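Local coordinates for intron-associated endonuclease 1 (PDB 1MK0), which probably cleaves DNA as a homing endonuclease of phage T4, its GIY-YIG catalytic domain serving as the nuclease part, at residues Tyr6-Thr11 / Lys15-Ser20; Asp34-Cys39 / Arg47-His52. The protein carries 1 engineered substitution. All blocks are in the same frame, centred on the assembly; numbering follows the deposited sequence.

Contact 1: Tyr6-Thr11 / Lys15-Ser20. With CIT (citric acid), chain B.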
ATOM      1  N   TYR A   6       0.425   6.055  -2.202  1.00  7.83           N
ATOM      2  CA  TYR A   6      -0.963   5.635  -2.316  1.00  7.97           C
ATOM      3  C   TYR A   6      -1.412   4.857  -1.089  1.00  8.34           C
ATOM      4  O   TYR A   6      -0.605   4.495  -0.235  1.00  7.98           O
ATOM      5  CB  TYR A   6      -1.124   4.747  -3.553  1.00  8.86           C
ATOM      6  CG  TYR A   6      -0.326   3.464  -3.462  1.00  8.55           C
ATOM      7  CD1 TYR A   6      -0.811   2.365  -2.748  1.00  7.99           C
ATOM      8  CD2 TYR A   6       0.939   3.369  -4.035  1.00  8.48           C
ATOM      9  CE1 TYR A   6      -0.054   1.210  -2.603  1.00  8.76           C
ATOM     10  CE2 TYR A   6       1.707   2.219  -3.895  1.00  8.97           C
ATOM     11  CZ  TYR A   6       1.204   1.145  -3.177  1.00  7.51           C
ATOM     12  OH  TYR A   6       1.968   0.022  -3.021  1.00  9.59           O
ATOM     13  N   GLN A   7      -2.713   4.608  -1.010  1.00  8.52           N
ATOM     14  CA  GLN A   7      -3.264   3.815   0.075  1.00  9.91           C
ATOM     15  C   GLN A   7      -4.192   2.773  -0.539  1.00  9.71           C
ATOM     16  O   GLN A   7      -4.818   3.015  -1.575  1.00 10.00           O
ATOM     17  CB  GLN A   7      -4.056   4.682   1.066  1.00 10.54           C
ATOM     18  CG  GLN A   7      -5.318   5.318   0.489  1.00 10.24           C
ATOM     19  CD  GLN A   7      -6.158   6.038   1.537  1.00 13.41           C
ATOM     20  OE1 GLN A   7      -7.152   6.688   1.209  1.00 20.06           O
ATOM     21  NE2 GLN A   7      -5.767   5.919   2.798  1.00  9.94           N
ATOM     22  N   ILE A   8      -4.233   1.598   0.079  1.00 10.07           N
ATOM     23  CA  ILE A   8      -5.120   0.520  -0.343  1.00  9.46           C
ATOM     24  C   ILE A   8      -5.973   0.342   0.902  1.00  8.75           C
ATOM     25  O   ILE A   8      -5.473  -0.075   1.945  1.00 10.77           O
ATOM     26  CB  ILE A   8      -4.353  -0.784  -0.653  1.00  8.97           C
ATOM     27  CG1 ILE A   8      -3.425  -0.560  -1.852  1.00 10.54           C
ATOM     28  CG2 ILE A   8      -5.344  -1.914  -0.949  1.00 10.59           C
ATOM     29  CD1 ILE A   8      -2.609  -1.777  -2.247  1.00 14.50           C
ATOM     30  N   LYS A   9      -7.253   0.686   0.802  1.00  9.31           N
ATOM     31  CA  LYS A   9      -8.145   0.618   1.954  1.00 11.00           C
ATOM     32  C   LYS A   9      -9.201  -0.478   1.904  1.00 10.52           C
ATOM     33  O   LYS A   9      -9.897  -0.653   0.904  1.00 11.66           O
ATOM     34  CB  LYS A   9      -8.825   1.981   2.140  1.00 13.46           C
ATOM     35  CG  LYS A   9      -9.786   2.054   3.319  1.00 16.86           C
ATOM     36  CD  LYS A   9     -10.226   3.491   3.600  1.00 22.02           C
ATOM     37  CE  LYS A   9     -10.956   4.108   2.418  1.00 24.36           C
ATOM     38  NZ  LYS A   9     -11.448   5.486   2.715  1.00 27.70           N
ATOM     39  N   ASN A  10      -9.307  -1.220   3.000  1.00  9.93           N
ATOM     40  CA  ASN A  10     -10.290  -2.287   3.111  1.00 10.31           C
ATOM     41  C   ASN A  10     -11.630  -1.588   3.354  1.00 12.78           C
ATOM     42  O   ASN A  10     -11.786  -0.871   4.342  1.00 12.31           O
ATOM     43  CB  ASN A  10      -9.935  -3.186   4.294  1.00 11.80           C
ATOM     44  CG  ASN A  10     -10.840  -4.396   4.401  1.00 13.54           C
ATOM     45  OD1 ASN A  10     -12.054  -4.290   4.250  1.00 16.47           O
ATOM     46  ND2 ASN A  10     -10.249  -5.551   4.673  1.00 14.57           N
ATOM     47  N   THR A  11     -12.588  -1.785   2.453  1.00 13.57           N
ATOM     48  CA  THR A  11     -13.890  -1.134   2.586  1.00 14.91           C
ATOM     49  C   THR A  11     -14.764  -1.703   3.701  1.00 16.27           C
ATOM     50  O   THR A  11     -15.816  -1.140   4.016  1.00 17.91           O
ATOM     51  CB  THR A  11     -14.682  -1.187   1.260  1.00 14.54           C
ATOM     52  OG1 THR A  11     -14.939  -2.550   0.901  1.00 16.10           O
ATOM     53  CG2 THR A  11     -13.893  -0.517   0.148  1.00 15.26           C
ATOM     54  N   LYS A  15      -9.241  -0.155   7.295  1.00 14.58           N
ATOM     55  CA  LYS A  15      -7.808  -0.297   7.547  1.00 13.50           C
ATOM     56  C   LYS A  15      -7.095  -0.064   6.217  1.00 11.32           C
ATOM     57  O   LYS A  15      -7.624  -0.405   5.162  1.00 10.85           O
ATOM     58  CB  LYS A  15      -7.482  -1.697   8.073  1.00 13.23           C
ATOM     59  CG  LYS A  15      -7.962  -1.954   9.492  1.00 17.12           C
ATOM     60  CD  LYS A  15      -7.609  -3.365   9.935  1.00 19.79           C
ATOM     61  CE  LYS A  15      -8.095  -3.643  11.350  1.00 24.26           C
ATOM     62  NZ  LYS A  15      -7.459  -2.738  12.346  1.00 27.65           N
ATOM     63  N   VAL A  16      -5.900   0.513   6.260  1.00 10.60           N
ATOM     64  CA  VAL A  16      -5.179   0.784   5.021  1.00  9.77           C
ATOM     65  C   VAL A  16      -3.746   0.277   4.956  1.00  8.76           C
ATOM     66  O   VAL A  16      -3.114  -0.023   5.968  1.00  9.54           O
ATOM     67  CB  VAL A  16      -5.120   2.303   4.711  1.00 11.64           C
ATOM     68  CG1 VAL A  16      -6.509   2.915   4.780  1.00 14.62           C
ATOM     69  CG2 VAL A  16      -4.168   2.993   5.677  1.00 11.25           C
ATOM     70  N   TYR A  17      -3.255   0.198   3.726  1.00  8.72           N
ATOM     71  CA  TYR A  17      -1.893  -0.203   3.420  1.00  7.00           C
ATOM     72  C   TYR A  17      -1.350   1.008   2.667  1.00  8.90           C
ATOM     73  O   TYR A  17      -1.954   1.446   1.688  1.00  9.77           O
ATOM     74  CB  TYR A  17      -1.884  -1.416   2.490  1.00  8.61           C
ATOM     75  CG  TYR A  17      -0.505  -1.835   2.029  1.00  7.95           C
ATOM     76  CD1 TYR A  17       0.265  -2.713   2.788  1.00  9.14           C
ATOM     77  CD2 TYR A  17       0.030  -1.354   0.830  1.00  7.85           C
ATOM     78  CE1 TYR A  17       1.536  -3.109   2.366  1.00 10.55           C
ATOM     79  CE2 TYR A  17       1.306  -1.743   0.399  1.00 10.46           C
ATOM     80  CZ  TYR A  17       2.048  -2.623   1.174  1.00  9.19           C
ATOM     81  OH  TYR A  17       3.297  -3.037   0.758  1.00 11.58           O
ATOM     82  N   VAL A  18      -0.238   1.561   3.134  1.00  7.97           N
ATOM     83  CA  VAL A  18       0.375   2.712   2.480  1.00  7.87           C
ATOM     84  C   VAL A  18       1.589   2.249   1.685  1.00  8.34           C
ATOM     85  O   VAL A  18       2.405   1.482   2.179  1.00  8.70           O
ATOM     86  CB  VAL A  18       0.828   3.770   3.512  1.00  6.79           C
ATOM     87  CG1 VAL A  18       1.628   4.870   2.812  1.00  8.10           C
ATOM     88  CG2 VAL A  18      -0.387   4.366   4.217  1.00  8.86           C
ATOM     89  N   GLY A  19       1.706   2.712   0.445  1.00  7.07           N
ATOM     90  CA  GLY A  19       2.843   2.315  -0.366  1.00  8.18           C
ATOM     91  C   GLY A  19       3.271   3.404  -1.328  1.00  7.84           C
ATOM     92  O   GLY A  19       2.696   4.486  -1.344  1.00 10.13           O
ATOM     93  N   SER A  20       4.296   3.117  -2.127  1.00  7.76           N
ATOM     94  CA  SER A  20       4.795   4.077  -3.106  1.00  9.13           C
ATOM     95  C   SER A  20       4.902   3.377  -4.454  1.00  8.25           C
ATOM     96  O   SER A  20       5.124   2.169  -4.514  1.00  9.32           O
ATOM     97  CB  SER A  20       6.162   4.614  -2.678  1.00  9.94           C
ATOM     98  OG  SER A  20       7.113   3.569  -2.556  1.00 10.83           O
TER
HETATM   99  C1  CIT B 300       7.009  -2.721  -2.274  1.00 17.83           C
HETATM  100  O1  CIT B 300       6.752  -2.007  -3.320  1.00 15.94           O
HETATM  101  O2  CIT B 300       7.395  -3.934  -2.428  1.00 21.55           O
HETATM  102  C2  CIT B 300       6.813  -2.025  -0.897  1.00 14.61           C
HETATM  103  C3  CIT B 300       5.933  -0.753  -0.779  1.00 13.22           C
HETATM  104  O7  CIT B 300       6.649   0.390  -1.395  1.00 13.79           O
HETATM  105  C4  CIT B 300       5.597  -0.408   0.647  1.00 14.37           C
HETATM  106  C5  CIT B 300       6.726  -0.287   1.593  1.00 16.17           C
HETATM  107  O3  CIT B 300       7.457   0.672   1.721  1.00 18.81           O
HETATM  108  O4  CIT B 300       6.970  -1.247   2.327  1.00 18.62           O
HETATM  109  C6  CIT B 300       4.627  -0.761  -1.620  1.00  9.92           C
HETATM  110  O5  CIT B 300       3.913  -1.801  -1.427  1.00  9.98           O
HETATM  111  O6  CIT B 300       4.511   0.242  -2.358  1.00  8.35           O

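Contact 2: Asp34-Cys39 / Arg47-His52. With BME (beta-mercaptoethanol), chain C.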
ATOM      1  N   ASP A  34      -0.318 -10.621  -6.726  1.00 10.36           N
ATOM      2  CA  ASP A  34       0.473 -11.231  -5.666  1.00  9.51           C
ATOM      3  C   ASP A  34      -0.399 -11.859  -4.591  1.00 11.05           C
ATOM      4  O   ASP A  34      -0.119 -12.966  -4.122  1.00 12.34           O
ATOM      5  CB  ASP A  34       1.398 -10.189  -5.027  1.00 10.82           C
ATOM      6  CG  ASP A  34       2.607  -9.875  -5.887  1.00 11.76           C
ATOM      7  OD1 ASP A  34       2.713 -10.431  -7.004  1.00 11.06           O
ATOM      8  OD2 ASP A  34       3.458  -9.075  -5.443  1.00 11.74           O
ATOM      9  N   LEU A  35      -1.452 -11.152  -4.193  1.00  9.63           N
ATOM     10  CA  LEU A  35      -2.355 -11.657  -3.166  1.00  9.31           C
ATOM     11  C   LEU A  35      -3.031 -12.943  -3.632  1.00 12.01           C
ATOM     12  O   LEU A  35      -3.230 -13.869  -2.846  1.00 12.35           O
ATOM     13  CB  LEU A  35      -3.397 -10.588  -2.815  1.00  8.03           C
ATOM     14  CG  LEU A  35      -2.815  -9.411  -2.019  1.00  7.38           C
ATOM     15  CD1 LEU A  35      -3.778  -8.239  -2.027  1.00  6.32           C
ATOM     16  CD2 LEU A  35      -2.519  -9.857  -0.593  1.00  8.06           C
ATOM     17  N   GLU A  36      -3.365 -13.007  -4.914  1.00 13.98           N
ATOM     18  CA  GLU A  36      -4.001 -14.199  -5.456  1.00 15.56           C
ATOM     19  C   GLU A  36      -3.029 -15.376  -5.477  1.00 16.75           C
ATOM     20  O   GLU A  36      -3.434 -16.524  -5.286  1.00 17.78           O
ATOM     21  CB  GLU A  36      -4.535 -13.917  -6.858  1.00 18.34           C
ATOM     22  CG  GLU A  36      -5.741 -12.989  -6.858  1.00 22.94           C
ATOM     23  CD  GLU A  36      -6.304 -12.755  -8.245  1.00 27.26           C
ATOM     24  OE1 GLU A  36      -6.548 -13.750  -8.960  1.00 29.89           O
ATOM     25  OE2 GLU A  36      -6.508 -11.580  -8.614  1.00 29.57           O
ATOM     26  N   LYS A  37      -1.750 -15.093  -5.707  1.00 15.74           N
ATOM     27  CA  LYS A  37      -0.731 -16.141  -5.727  1.00 16.02           C
ATOM     28  C   LYS A  37      -0.348 -16.530  -4.301  1.00 15.53           C
ATOM     29  O   LYS A  37       0.379 -17.504  -4.085  1.00 15.15           O
ATOM     30  CB  LYS A  37       0.509 -15.678  -6.499  1.00 17.36           C
ATOM     31  CG  LYS A  37       0.317 -15.641  -8.010  1.00 19.78           C
ATOM     32  CD  LYS A  37       1.622 -15.356  -8.745  1.00 20.87           C
ATOM     33  CE  LYS A  37       2.122 -13.942  -8.491  1.00 24.19           C
ATOM     34  NZ  LYS A  37       3.342 -13.649  -9.295  1.00 26.28           N
ATOM     35  N   GLY A  38      -0.835 -15.752  -3.337  1.00 13.59           N
ATOM     36  CA  GLY A  38      -0.575 -16.027  -1.934  1.00 12.42           C
ATOM     37  C   GLY A  38       0.820 -15.741  -1.414  1.00 11.71           C
ATOM     38  O   GLY A  38       1.199 -16.235  -0.350  1.00 14.26           O
ATOM     39  N   CYS A  39       1.579 -14.927  -2.138  1.00 11.30           N
ATOM     40  CA  CYS A  39       2.943 -14.611  -1.730  1.00 11.11           C
ATOM     41  C   CYS A  39       3.213 -13.128  -1.503  1.00 11.16           C
ATOM     42  O   CYS A  39       4.344 -12.661  -1.653  1.00 11.68           O
ATOM     43  CB  CYS A  39       3.921 -15.170  -2.766  1.00 12.90           C
ATOM     44  SG  CYS A  39       3.326 -15.026  -4.480  1.00 16.19           S
ATOM     45  N   ARG A  47      -3.592 -12.044   4.815  1.00 10.87           N
ATOM     46  CA  ARG A  47      -4.611 -12.659   5.657  1.00 11.61           C
ATOM     47  C   ARG A  47      -5.987 -12.081   5.378  1.00 11.98           C
ATOM     48  O   ARG A  47      -6.974 -12.815   5.270  1.00 12.05           O
ATOM     49  CB  ARG A  47      -4.269 -12.466   7.136  1.00 14.10           C
ATOM     50  CG  ARG A  47      -3.179 -13.389   7.635  1.00 15.62           C
ATOM     51  CD  ARG A  47      -2.830 -13.063   9.070  1.00 16.74           C
ATOM     52  NE  ARG A  47      -1.947 -14.059   9.661  1.00 19.21           N
ATOM     53  CZ  ARG A  47      -1.397 -13.938  10.863  1.00 19.45           C
ATOM     54  NH1 ARG A  47      -1.642 -12.860  11.595  1.00 18.65           N
ATOM     55  NH2 ARG A  47      -0.611 -14.897  11.337  1.00 19.44           N
ATOM     56  N   SER A  48      -6.054 -10.760   5.264  1.00 10.92           N
ATOM     57  CA  SER A  48      -7.322 -10.096   5.004  1.00  9.86           C
ATOM     58  C   SER A  48      -7.856 -10.520   3.642  1.00 10.01           C
ATOM     59  O   SER A  48      -9.043 -10.816   3.493  1.00 11.20           O
ATOM     60  CB  SER A  48      -7.140  -8.579   5.036  1.00 11.14           C
ATOM     61  OG  SER A  48      -8.378  -7.922   4.824  1.00 11.42           O
ATOM     62  N   PHE A  49      -6.969 -10.549   2.653  1.00  9.74           N
ATOM     63  CA  PHE A  49      -7.349 -10.938   1.302  1.00  9.45           C
ATOM     64  C   PHE A  49      -7.793 -12.396   1.257  1.00 10.48           C
ATOM     65  O   PHE A  49      -8.701 -12.747   0.508  1.00 10.31           O
ATOM     66  CB  PHE A  49      -6.179 -10.714   0.340  1.00 11.96           C
ATOM     67  CG  PHE A  49      -6.499 -11.036  -1.088  1.00 12.36           C
ATOM     68  CD1 PHE A  49      -6.307 -12.321  -1.591  1.00 12.34           C
ATOM     69  CD2 PHE A  49      -7.010 -10.056  -1.933  1.00 13.35           C
ATOM     70  CE1 PHE A  49      -6.618 -12.625  -2.915  1.00 14.79           C
ATOM     71  CE2 PHE A  49      -7.325 -10.352  -3.260  1.00 14.25           C
ATOM     72  CZ  PHE A  49      -7.127 -11.639  -3.749  1.00 14.42           C
ATOM     73  N   ASN A  50      -7.159 -13.246   2.057  1.00 10.76           N
ATOM     74  CA  ASN A  50      -7.545 -14.654   2.068  1.00 10.56           C
ATOM     75  C   ASN A  50      -8.958 -14.813   2.617  1.00 11.59           C
ATOM     76  O   ASN A  50      -9.680 -15.737   2.240  1.00 14.17           O
ATOM     77  CB  ASN A  50      -6.573 -15.479   2.915  1.00 12.10           C
ATOM     78  CG  ASN A  50      -5.226 -15.650   2.250  1.00 11.99           C
ATOM     79  OD1 ASN A  50      -5.070 -15.382   1.058  1.00 13.54           O
ATOM     80  ND2 ASN A  50      -4.246 -16.118   3.014  1.00 16.44           N
ATOM     81  N   LYS A  51      -9.352 -13.902   3.500  1.00 12.65           N
ATOM     82  CA  LYS A  51     -10.678 -13.945   4.111  1.00 13.58           C
ATOM     83  C   LYS A  51     -11.767 -13.215   3.333  1.00 13.44           C
ATOM     84  O   LYS A  51     -12.943 -13.568   3.429  1.00 13.24           O
ATOM     85  CB  LYS A  51     -10.630 -13.349   5.520  1.00 16.11           C
ATOM     86  CG  LYS A  51      -9.871 -14.166   6.542  1.00 20.54           C
ATOM     87  CD  LYS A  51      -9.958 -13.505   7.910  1.00 24.37           C
ATOM     88  CE  LYS A  51      -9.334 -14.370   8.990  1.00 27.27           C
ATOM     89  NZ  LYS A  51      -9.406 -13.720  10.331  1.00 30.17           N
ATOM     90  N   HIS A  52     -11.386 -12.207   2.557  1.00 11.61           N
ATOM     91  CA  HIS A  52     -12.378 -11.413   1.838  1.00 11.28           C
ATOM     92  C   HIS A  52     -12.172 -11.248   0.344  1.00 11.90           C
ATOM     93  O   HIS A  52     -13.094 -10.847  -0.364  1.00 10.96           O
ATOM     94  CB  HIS A  52     -12.441 -10.009   2.445  1.00 12.14           C
ATOM     95  CG  HIS A  52     -12.524  -9.995   3.938  1.00 13.65           C
ATOM     96  ND1 HIS A  52     -13.592 -10.526   4.628  1.00 14.98           N
ATOM     97  CD2 HIS A  52     -11.675  -9.506   4.873  1.00 15.55           C
ATOM     98  CE1 HIS A  52     -13.397 -10.364   5.926  1.00 16.18           C
ATOM     99  NE2 HIS A  52     -12.242  -9.748   6.101  1.00 15.05           N
TER
HETATM  100  C1  BME C 401       5.568 -11.737  -6.340  1.00 19.75           C
HETATM  101  C2  BME C 401       5.203 -12.989  -5.556  1.00 19.65           C
HETATM  102  O1  BME C 401       5.161 -11.577  -7.491  1.00 18.74           O
HETATM  103  S2  BME C 401       3.525 -13.053  -4.881  1.00 16.86           S

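Contact 1: Tyr6-Thr11 / Lys15-Ser20
Lys15 and Asn10 close the loop end of the beta hairpin that carries the GIY-YIG signature, with Tyr6 ending the first half of that motif and Tyr17-Gly19 forming the second. Lys15 O accepts Asn10 N at 2.9 Å, while the lysine's NZ turns off to Asn87. Val16, in a non-hydrogen-bonded pair with Lys9, sets CG1 against Lys9 CB at 3.6 Å, and the same methyl also meets the amide NE2 of Gln7. Tyr17 and Ile8 exchange both backbone N-H...O bonds, and their side chains run alongside each other, CB to CB at 4.0 Å, on the sheet face shared with Tyr6. The Tyr17 ring, its CG trans to the main-chain nitrogen (chi1 175°), runs along that face to a bound citrate, probably from the crystallisation liquor; Tyr17 OH donates to citrate O5 at 2.6 Å. Tyr6 OH lies in the plane of the Tyr17 ring, at its edge. Val18 faces the other way, packing on Trp78 and Ile79 of helix 68-81, and its CA-H points at Tyr6 O. Gly19 makes a hydrogen-bonded pair with Tyr6. Because Tyr6 holds CG between its backbone N and carbonyl carbon (chi1 63°), its ring folds across the neighbouring strand, and Gly19 CA lies over the face, 3.8 Å from the ring centroid. The Tyr6 hydroxyl is also hydrogen-bonded to His31. Arg27 and Thr95 bind the citrate from outside the hairpin, and within it Ser20 N also donates to the ligand, to citrate O6 at 2.9 Å.

Contact 2: Asp34-Cys39 / Arg47-His52
A helix-to-helix contact in the GIY-YIG domain brings the last turn of helix 24-37 against helix 43-52, and it is carried almost entirely by Leu35 and the ring of Phe49. Leu35 CB sits squarely above the ring, 3.5 Å from its centroid and 10° off the normal, a CH-pi contact. Phe49 reaches the neighbouring helix because its CG is anti to the backbone N (chi1 -178°), which sends the ring out from its own helix. Beyond CB, the leucine methyls meet the ring at its attached end: Leu35 CD1 lies 3.7 Å from Phe49 CD2, and Leu35 CD2 touches Phe49 CB. At the far end of the ring the aliphatic part of Glu36 takes over, its CG 3.7 Å from Phe49 CZ. No hydrogen bond links the two segments directly, but Gln46, just before the second one, donates from NE2 to Leu35 O and so ties the helices together beside the aromatic contact.

On another side of the first helix, Cys39 SG is covalently joined to S2 of a beta-mercaptoethanol, probably a crystallisation additive, at 2.0 Å. The oxygen O1 of this adduct receives Lys37 NZ at 3.3 Å. Gly38 is the first residue to leave helical geometry, with a positive phi of 73°, a conformation that favours glycine, and Cys39 N bonds back to Asp34 O at 3.3 Å, with a weaker bond from Gly38 N to Leu35 O. Together these features make the Schellman motif that closes helix 24-37.

Overall arrangement
Contact 1 comes first along the chain and is complete before contact 2 begins; strand 16-21 leads directly into helix 24-37, whose far end supplies residues 34-39. The centres lie about 15 Å apart, contact 1 near the middle of the domain and contact 2 toward its periphery. Earlier turns of helix 24-37 cover the Tyr6, Ile8 and Tyr17 face of the three-stranded antiparallel sheet, so one helix serves both regions. The contacts also touch where Asn10 ND2 packs 3.0 Å from Ser48 OG, without a hydrogen bond between them; Tyr89 OH bonds to both residues, weakly to Ser48. Thus the signature hairpin and the peripheral helix pair belong to one compact catalytic domain.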